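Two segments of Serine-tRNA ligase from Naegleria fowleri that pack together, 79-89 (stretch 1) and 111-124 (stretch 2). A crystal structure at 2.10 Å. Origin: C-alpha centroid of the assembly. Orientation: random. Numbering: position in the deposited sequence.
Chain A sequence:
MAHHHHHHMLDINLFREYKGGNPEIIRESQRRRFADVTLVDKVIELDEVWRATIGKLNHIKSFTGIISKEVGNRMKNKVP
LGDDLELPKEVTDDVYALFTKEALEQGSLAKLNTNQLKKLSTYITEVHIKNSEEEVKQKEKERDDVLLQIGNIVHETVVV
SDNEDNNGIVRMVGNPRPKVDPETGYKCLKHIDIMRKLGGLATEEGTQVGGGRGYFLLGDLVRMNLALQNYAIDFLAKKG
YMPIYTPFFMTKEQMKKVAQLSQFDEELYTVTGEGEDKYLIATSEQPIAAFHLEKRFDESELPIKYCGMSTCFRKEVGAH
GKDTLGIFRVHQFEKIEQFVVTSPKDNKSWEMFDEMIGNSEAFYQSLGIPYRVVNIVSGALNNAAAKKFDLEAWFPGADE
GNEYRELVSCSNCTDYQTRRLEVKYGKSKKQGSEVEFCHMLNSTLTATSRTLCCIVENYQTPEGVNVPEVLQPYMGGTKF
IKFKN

Stretch 1 (79-89) VPLGDDLELPK
Stretch 2, residues 111-124: KLNTNQLKKLSTYI

The contact joins a segment with no regular helix or strand up to its N-cap P88, residues 79-89, to the start of a helix that runs from T114 through I124 and beyond. Its shortest polar contact is a salt bridge between D84 OD1 and K119 NZ, 2.5 Å apart. The CA-to-CB bond of D84 points away from the helix, but its t rotamer (chi1 -173°) brings the carboxylate back to the lysine, which reaches out with chi angles m, t, t, p. The same ammonium donates to the backbone at 3.1 Å (K119 NZ to L85 O), while E86 OE2 stays 4.2 Å from K119 NZ, beyond salt-bridge range.

Side-chain amides of the N-cap residue and the first helical turn read the carbonyls of the other segment. Q116 (m, t, chi3 -57°) donates from NE2 to E86 O at 3.0 Å with a nearly straight angle of 164°. N113 ND2 donates to D83 O at 3.0 Å, and N115 ND2 (chi1 -71°, chi2 -32°) adds a weak bond to D83 O at 3.3 Å. N115 ND2 lies closer still to G82 O, at 2.8 Å, but the angle is too poor for a hydrogen bond.

N113, chi1 68° (p) and chi2 28°, is the N-cap: its OD1 accepts from Q116 N at 2.7 Å, and Q116 OE1 in turn accepts from N113 N at 2.9 Å. With both side-chain oxygens engaged in this pair, N113 ND2 and Q116 NE2 face the other segment, where they bond D83 O and E86 O. Main-chain bonds begin with L117 N to N113 O, 2.9 Å.

The segment passes the helix start at L81, with L81 CA 5.0 Å from T114 CA; G82 CA lies 5.6 Å from N113 CA, and L87 CA 6.0 Å from Q116 CA. L81 (phi/psi -73/-31) directs its carbonyl at the open helix end, where L81 O takes weak bonds from T114 N (3.2 Å) and N115 N (3.5 Å). G82 follows at 89/177, angles that call for glycine; an ideal CB there would also sit 2.5 Å from N113 ND2, a clash. From L85 to P88 the backbone is extended, with psi between 136° and 160°.

Water 1 bridges the segments: its oxygen lies 2.9 Å from V79 O, to which it donates, and 2.6 Å from T114 OG1. Water 2 donates to P80 O at 2.7 Å and accepts from T114 N at 3.0 Å.

Apolar packing centres on L87 (m, t), whose CD2 lies 3.9 Å from L120 CB and whose CD1 lies 4.1 Å from Y123 CB, approaching that ring obliquely. P88 CD meets L112 CD2 at 3.9 Å, and L81 CD2 rests 3.7 Å from T114 CG2. Together the two segments bury 774 Å².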

# COMPACT_ATOMS: atom_id res chain seq x y z
N VAL A 79 33.79 -40.65 49.92
CA VAL A 79 32.54 -40.33 50.62
C VAL A 79 31.39 -41.08 49.95
O VAL A 79 31.25 -41.01 48.72
CB VAL A 79 32.29 -38.82 50.62
CG1 VAL A 79 30.89 -38.51 51.16
CG2 VAL A 79 33.36 -38.11 51.43
N PRO A 80 30.55 -41.80 50.71
CA PRO A 80 29.40 -42.48 50.10
C PRO A 80 28.49 -41.51 49.36
O PRO A 80 28.34 -40.35 49.73
CB PRO A 80 28.68 -43.11 51.30
CG PRO A 80 29.75 -43.25 52.35
CD PRO A 80 30.65 -42.07 52.15
N LEU A 81 27.86 -42.01 48.28
CA LEU A 81 27.03 -41.15 47.43
C LEU A 81 25.71 -40.79 48.11
O LEU A 81 25.17 -39.70 47.88
CB LEU A 81 26.75 -41.83 46.09
CG LEU A 81 27.94 -42.05 45.14
CD1 LEU A 81 27.51 -42.83 43.91
CD2 LEU A 81 28.54 -40.72 44.74
N GLY A 82 25.18 -41.68 48.95
CA GLY A 82 23.87 -41.47 49.52
C GLY A 82 22.78 -42.03 48.64
O GLY A 82 23.00 -42.55 47.55
N ASP A 83 21.55 -41.93 49.15
CA ASP A 83 20.40 -42.39 48.38
C ASP A 83 20.09 -41.42 47.24
O ASP A 83 20.58 -40.28 47.19
CB ASP A 83 19.18 -42.55 49.29
CG ASP A 83 19.35 -43.67 50.28
OD1 ASP A 83 20.07 -44.64 49.94
OD2 ASP A 83 18.76 -43.59 51.38
N ASP A 84 19.26 -41.90 46.31
CA ASP A 84 18.86 -41.16 45.11
C ASP A 84 17.73 -40.18 45.47
O ASP A 84 16.59 -40.30 45.04
CB ASP A 84 18.44 -42.14 44.02
CG ASP A 84 18.17 -41.47 42.68
OD1 ASP A 84 18.66 -40.34 42.47
OD2 ASP A 84 17.47 -42.07 41.85
N LEU A 85 18.08 -39.20 46.30
CA LEU A 85 17.09 -38.28 46.84
C LEU A 85 16.83 -37.13 45.87
O LEU A 85 17.70 -36.73 45.10
CB LEU A 85 17.56 -37.71 48.18
CG LEU A 85 17.84 -38.73 49.29
CD1 LEU A 85 18.51 -38.04 50.46
CD2 LEU A 85 16.55 -39.39 49.73
N GLU A 86 15.60 -36.61 45.92
CA GLU A 86 15.28 -35.39 45.20
C GLU A 86 15.87 -34.18 45.92
O GLU A 86 16.20 -34.24 47.11
CB GLU A 86 13.76 -35.23 45.06
CG GLU A 86 13.07 -36.37 44.31
CD GLU A 86 13.61 -36.55 42.90
OE1 GLU A 86 13.71 -35.54 42.17
OE2 GLU A 86 13.96 -37.69 42.53
N LEU A 87 16.01 -33.07 45.17
CA LEU A 87 16.43 -31.81 45.78
C LEU A 87 15.30 -31.26 46.64
O LEU A 87 14.14 -31.25 46.22
CB LEU A 87 16.78 -30.77 44.70
CG LEU A 87 17.82 -31.07 43.63
CD1 LEU A 87 17.83 -29.98 42.56
CD2 LEU A 87 19.19 -31.21 44.26
N PRO A 88 15.60 -30.78 47.85
CA PRO A 88 14.56 -30.15 48.66
C PRO A 88 13.97 -28.93 47.97
O PRO A 88 14.66 -28.20 47.26
CB PRO A 88 15.30 -29.76 49.95
CG PRO A 88 16.50 -30.65 49.98
CD PRO A 88 16.89 -30.86 48.55
N LYS A 89 12.67 -28.72 48.19
CA LYS A 89 11.99 -27.56 47.62
C LYS A 89 12.69 -26.25 47.99
O LYS A 89 12.72 -25.32 47.18
CB LYS A 89 10.53 -27.51 48.08
N LYS A 111 24.82 -30.16 53.32
CA LYS A 111 23.47 -30.66 53.55
C LYS A 111 23.02 -31.64 52.47
O LYS A 111 22.11 -32.44 52.72
CB LYS A 111 22.49 -29.49 53.62
CG LYS A 111 22.76 -28.50 54.74
CD LYS A 111 21.82 -27.31 54.64
CE LYS A 111 22.06 -26.28 55.73
NZ LYS A 111 21.14 -25.12 55.58
N LEU A 112 23.62 -31.61 51.29
CA LEU A 112 23.22 -32.44 50.16
C LEU A 112 24.22 -33.57 49.96
O LEU A 112 25.44 -33.36 50.04
CB LEU A 112 23.13 -31.60 48.88
CG LEU A 112 22.24 -30.37 48.97
CD1 LEU A 112 22.47 -29.41 47.81
CD2 LEU A 112 20.77 -30.80 49.04
N ASN A 113 23.71 -34.78 49.71
CA ASN A 113 24.60 -35.88 49.36
C ASN A 113 25.08 -35.71 47.92
O ASN A 113 24.66 -34.80 47.20
CB ASN A 113 23.92 -37.24 49.61
CG ASN A 113 22.76 -37.54 48.65
OD1 ASN A 113 22.70 -37.06 47.51
ND2 ASN A 113 21.82 -38.37 49.13
N THR A 114 25.98 -36.59 47.49
CA THR A 114 26.62 -36.37 46.20
C THR A 114 25.65 -36.58 45.04
O THR A 114 25.73 -35.88 44.02
CB THR A 114 27.85 -37.27 46.06
OG1 THR A 114 28.78 -36.92 47.10
CG2 THR A 114 28.51 -37.07 44.70
N ASN A 115 24.72 -37.53 45.17
CA ASN A 115 23.66 -37.67 44.17
C ASN A 115 22.85 -36.38 44.05
O ASN A 115 22.52 -35.96 42.93
CB ASN A 115 22.75 -38.85 44.51
CG ASN A 115 23.42 -40.20 44.30
OD1 ASN A 115 24.27 -40.36 43.42
ND2 ASN A 115 23.04 -41.18 45.12
N GLN A 116 22.52 -35.75 45.18
CA GLN A 116 21.77 -34.50 45.13
C GLN A 116 22.60 -33.37 44.53
O GLN A 116 22.05 -32.51 43.84
CB GLN A 116 21.28 -34.11 46.52
CG GLN A 116 20.18 -35.01 47.07
CD GLN A 116 19.90 -34.71 48.52
OE1 GLN A 116 20.80 -34.77 49.36
NE2 GLN A 116 18.66 -34.35 48.83
N LEU A 117 23.92 -33.39 44.73
CA LEU A 117 24.74 -32.33 44.15
C LEU A 117 24.76 -32.44 42.64
O LEU A 117 24.71 -31.41 41.94
CB LEU A 117 26.17 -32.38 44.69
CG LEU A 117 26.38 -32.01 46.16
CD1 LEU A 117 27.84 -32.22 46.58
CD2 LEU A 117 25.95 -30.58 46.40
N LYS A 118 24.72 -33.66 42.11
CA LYS A 118 24.73 -33.79 40.66
C LYS A 118 23.38 -33.41 40.08
O LYS A 118 23.32 -32.84 38.98
CB LYS A 118 25.11 -35.22 40.25
CG LYS A 118 26.45 -35.69 40.81
CD LYS A 118 26.98 -36.91 40.07
CE LYS A 118 27.39 -38.00 41.03
NZ LYS A 118 28.61 -38.71 40.55
N LYS A 119 22.29 -33.65 40.82
CA LYS A 119 20.97 -33.19 40.37
C LYS A 119 20.90 -31.67 40.36
O LYS A 119 20.28 -31.06 39.47
CB LYS A 119 19.87 -33.74 41.28
CG LYS A 119 19.43 -35.17 41.05
CD LYS A 119 18.18 -35.44 41.89
CE LYS A 119 17.51 -36.76 41.55
NZ LYS A 119 18.13 -37.92 42.25
N LEU A 120 21.50 -31.05 41.37
CA LEU A 120 21.49 -29.59 41.47
C LEU A 120 22.20 -28.96 40.28
O LEU A 120 21.72 -27.98 39.71
CB LEU A 120 22.13 -29.17 42.80
CG LEU A 120 22.34 -27.68 43.06
CD1 LEU A 120 20.99 -26.97 42.99
CD2 LEU A 120 23.01 -27.46 44.42
N SER A 121 23.36 -29.51 39.90
CA SER A 121 24.10 -28.97 38.76
C SER A 121 23.27 -29.08 37.48
O SER A 121 23.22 -28.14 36.67
CB SER A 121 25.45 -29.68 38.60
OG SER A 121 26.23 -29.09 37.58
N THR A 122 22.61 -30.22 37.28
CA THR A 122 21.73 -30.40 36.13
C THR A 122 20.59 -29.40 36.15
O THR A 122 20.26 -28.78 35.13
CB THR A 122 21.18 -31.83 36.13
OG1 THR A 122 22.24 -32.76 35.93
CG2 THR A 122 20.12 -31.99 35.02
N TYR A 123 19.97 -29.22 37.32
CA TYR A 123 18.90 -28.26 37.47
C TYR A 123 19.37 -26.85 37.11
O TYR A 123 18.72 -26.14 36.33
CB TYR A 123 18.36 -28.32 38.90
CG TYR A 123 17.35 -27.25 39.23
CD1 TYR A 123 16.02 -27.38 38.85
CD2 TYR A 123 17.72 -26.13 39.96
CE1 TYR A 123 15.09 -26.41 39.17
CE2 TYR A 123 16.79 -25.16 40.29
CZ TYR A 123 15.48 -25.30 39.89
OH TYR A 123 14.56 -24.33 40.20
N ILE A 124 20.52 -26.45 37.65
CA ILE A 124 21.08 -25.12 37.36
C ILE A 124 21.29 -24.94 35.86
O ILE A 124 20.95 -23.89 35.30
CB ILE A 124 22.39 -24.92 38.14
CG1 ILE A 124 22.08 -24.68 39.63
CG2 ILE A 124 23.19 -23.76 37.54
CD1 ILE A 124 23.30 -24.79 40.55
O HOH W 1 30.57 -38.76 47.00
O HOH W 2 27.15 -37.96 49.83
O HOH W 3 21.03 -40.31 51.79